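Local coordinates for protein glutathione S-transferase (Pseudomonas fluorescens, PDB 3M3M) that binds glutathione and probably catalyses its transfer to electrophilic substrates, as glutathione transferases generally do, at residues R112-Y117 and E126-L131. Residues are numbered along the deposited sequence; the frame is centred on the assembly and turned at random.
Sequences RFIQLY and EEYLKL
Ile-114 of helix 87-117 touches three residues of helix 125-146, Glu-127, Tyr-128 and Leu-131, its two branches dividing the work. CG2, set anti to the backbone N, approaches the Tyr-128 ring obliquely and comes within 3.9 Å of its CD1. The other branch ends in CD1, which packs 3.6 Å from Leu-131 CD1 and also lies 3.7 Å from the carboxylate carbon CD of Glu-127. That carboxylate, held by a salt bridge from OE2 to Arg-124, lies against the methyl at the end of the extended Glu-127 chain. This pairing illustrates how two consecutive helices pack beside the short loop that joins them: in the all-helical C-terminal domain of the glutathione transferase fold, the axes of the short segments 112-117 and 126-131 lie at 127° and approach to 10.5 Å, with Ile-114 projecting toward the second helix. One residue further on, Gln-115 extends its side chain past the tyrosine, its CB 4.1 Å from Tyr-128 CE1; the amide beyond it lies near the phenol OH, but which way round it is turned is doubtful. An alanine in place of Tyr-128 would probably open a gap beside Ile-114 CG2 and Gln-115 CB, where the ring now packs.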
loop_
_atom_site.group_PDB
_atom_site.type_symbol
_atom_site.label_atom_id
_atom_site.label_comp_id
_atom_site.label_asym_id
_atom_site.label_seq_id
_atom_site.Cartn_x
_atom_site.Cartn_y
_atom_site.Cartn_z
ATOM N N ARG A 112 4.809 11.921 -3.462
ATOM C CA ARG A 112 5.906 11.107 -4.083
ATOM C C ARG A 112 5.755 11.164 -5.609
ATOM O O ARG A 112 6.745 11.253 -6.332
ATOM C CB ARG A 112 5.777 9.661 -3.566
ATOM C CG ARG A 112 6.593 8.643 -4.461
ATOM C CD ARG A 112 6.725 7.317 -3.644
ATOM N NE ARG A 112 7.459 6.263 -4.414
ATOM C CZ ARG A 112 6.908 5.409 -5.274
ATOM N NH1 ARG A 112 5.600 5.497 -5.569
ATOM N NH2 ARG A 112 7.612 4.378 -5.775
ATOM N N PHE A 113 4.533 11.088 -6.134
ATOM C CA PHE A 113 4.372 11.191 -7.615
ATOM C C PHE A 113 4.889 12.530 -8.125
ATOM O O PHE A 113 5.706 12.570 -9.050
ATOM C CB PHE A 113 2.927 11.009 -8.047
ATOM C CG PHE A 113 2.760 11.102 -9.522
ATOM C CD1 PHE A 113 3.137 10.055 -10.335
ATOM C CD2 PHE A 113 2.217 12.282 -10.096
ATOM C CE1 PHE A 113 2.959 10.154 -11.716
ATOM C CE2 PHE A 113 2.098 12.376 -11.486
ATOM C CZ PHE A 113 2.480 11.329 -12.271
ATOM N N ILE A 114 4.475 13.605 -7.469
ATOM C CA ILE A 114 4.922 14.951 -7.856
ATOM C C ILE A 114 6.431 15.073 -7.827
ATOM O O ILE A 114 7.043 15.590 -8.790
ATOM C CB ILE A 114 4.238 16.034 -6.960
ATOM C CG1 ILE A 114 2.742 16.147 -7.364
ATOM C CG2 ILE A 114 4.932 17.425 -7.108
ATOM C CD1 ILE A 114 1.913 17.003 -6.244
ATOM N N GLN A 115 7.059 14.644 -6.735
ATOM C CA GLN A 115 8.501 14.819 -6.582
ATOM C C GLN A 115 9.275 13.761 -7.407
ATOM O O GLN A 115 10.169 14.086 -8.147
ATOM C CB GLN A 115 8.889 14.695 -5.130
ATOM C CG GLN A 115 10.396 14.886 -4.858
ATOM C CD GLN A 115 10.707 14.949 -3.376
ATOM O OE1 GLN A 115 9.835 15.313 -2.552
ATOM N NE2 GLN A 115 11.958 14.593 -3.014
ATOM N N LEU A 116 9.005 12.488 -7.201
ATOM C CA LEU A 116 9.833 11.474 -7.848
ATOM C C LEU A 116 9.496 11.359 -9.374
ATOM O O LEU A 116 10.443 11.107 -10.200
ATOM C CB LEU A 116 9.507 10.126 -7.175
ATOM C CG LEU A 116 10.347 8.971 -7.758
ATOM C CD1 LEU A 116 11.826 9.038 -7.440
ATOM C CD2 LEU A 116 9.765 7.685 -7.103
ATOM N N TYR A 117 8.200 11.421 -9.726
ATOM C CA TYR A 117 7.793 11.165 -11.134
ATOM C C TYR A 117 7.850 12.412 -11.965
ATOM O O TYR A 117 8.143 12.315 -13.148
ATOM C CB TYR A 117 6.459 10.531 -11.298
ATOM C CG TYR A 117 6.468 9.061 -11.035
ATOM C CD1 TYR A 117 6.490 8.169 -12.106
ATOM C CD2 TYR A 117 6.475 8.552 -9.723
ATOM C CE1 TYR A 117 6.509 6.796 -11.892
ATOM C CE2 TYR A 117 6.493 7.157 -9.496
ATOM C CZ TYR A 117 6.483 6.322 -10.585
ATOM O OH TYR A 117 6.519 4.960 -10.435
ATOM N N GLU A 126 2.666 24.573 -4.698
ATOM C CA GLU A 126 1.695 24.941 -3.652
ATOM C C GLU A 126 0.882 23.672 -3.227
ATOM O O GLU A 126 0.645 23.434 -2.025
ATOM C CB GLU A 126 0.765 26.035 -4.194
ATOM C CG GLU A 126 -0.547 26.260 -3.411
ATOM C CD GLU A 126 -1.183 27.656 -3.693
ATOM O OE1 GLU A 126 -0.492 28.523 -4.318
ATOM O OE2 GLU A 126 -2.344 27.881 -3.248
ATOM N N GLU A 127 0.402 22.935 -4.209
ATOM C CA GLU A 127 -0.323 21.633 -4.026
ATOM C C GLU A 127 0.494 20.717 -3.152
ATOM O O GLU A 127 -0.022 20.152 -2.172
ATOM C CB GLU A 127 -0.571 20.958 -5.371
ATOM C CG GLU A 127 -1.135 19.568 -5.284
ATOM C CD GLU A 127 -1.292 18.882 -6.636
ATOM O OE1 GLU A 127 -0.949 19.496 -7.660
ATOM O OE2 GLU A 127 -1.743 17.710 -6.647
ATOM N N TYR A 128 1.757 20.551 -3.530
ATOM C CA TYR A 128 2.724 19.699 -2.833
ATOM C C TYR A 128 2.905 20.085 -1.379
ATOM O O TYR A 128 2.948 19.234 -0.490
ATOM C CB TYR A 128 4.063 19.782 -3.587
ATOM C CG TYR A 128 5.234 19.117 -2.970
ATOM C CD1 TYR A 128 5.551 17.761 -3.275
ATOM C CD2 TYR A 128 6.070 19.816 -2.096
ATOM C CE1 TYR A 128 6.689 17.157 -2.705
ATOM C CE2 TYR A 128 7.173 19.231 -1.511
ATOM C CZ TYR A 128 7.499 17.900 -1.830
ATOM O OH TYR A 128 8.661 17.374 -1.310
ATOM N N LEU A 129 3.006 21.382 -1.117
ATOM C CA LEU A 129 3.130 21.797 0.284
ATOM C C LEU A 129 1.867 21.476 1.103
ATOM O O LEU A 129 2.032 21.133 2.244
ATOM C CB LEU A 129 3.446 23.317 0.401
ATOM C CG LEU A 129 4.901 23.574 -0.094
ATOM C CD1 LEU A 129 5.055 25.118 -0.135
ATOM C CD2 LEU A 129 6.047 22.862 0.678
ATOM N N LYS A 130 0.690 21.593 0.506
ATOM C CA LYS A 130 -0.586 21.222 1.187
ATOM C C LYS A 130 -0.602 19.698 1.449
ATOM O O LYS A 130 -1.005 19.246 2.548
ATOM C CB LYS A 130 -1.815 21.626 0.404
ATOM C CG LYS A 130 -1.977 23.220 0.246
ATOM C CD LYS A 130 -3.171 23.604 -0.652
ATOM C CE LYS A 130 -3.655 25.033 -0.333
ATOM N NZ LYS A 130 -2.584 26.045 -0.592
ATOM N N LEU A 131 -0.152 18.917 0.456
ATOM C CA LEU A 131 -0.043 17.434 0.652
ATOM C C LEU A 131 0.916 17.156 1.788
ATOM O O LEU A 131 0.730 16.253 2.566
ATOM C CB LEU A 131 0.451 16.769 -0.640
ATOM C CG LEU A 131 -0.395 17.005 -1.883
ATOM C CD1 LEU A 131 0.313 16.301 -3.092
ATOM C CD2 LEU A 131 -1.861 16.532 -1.767
#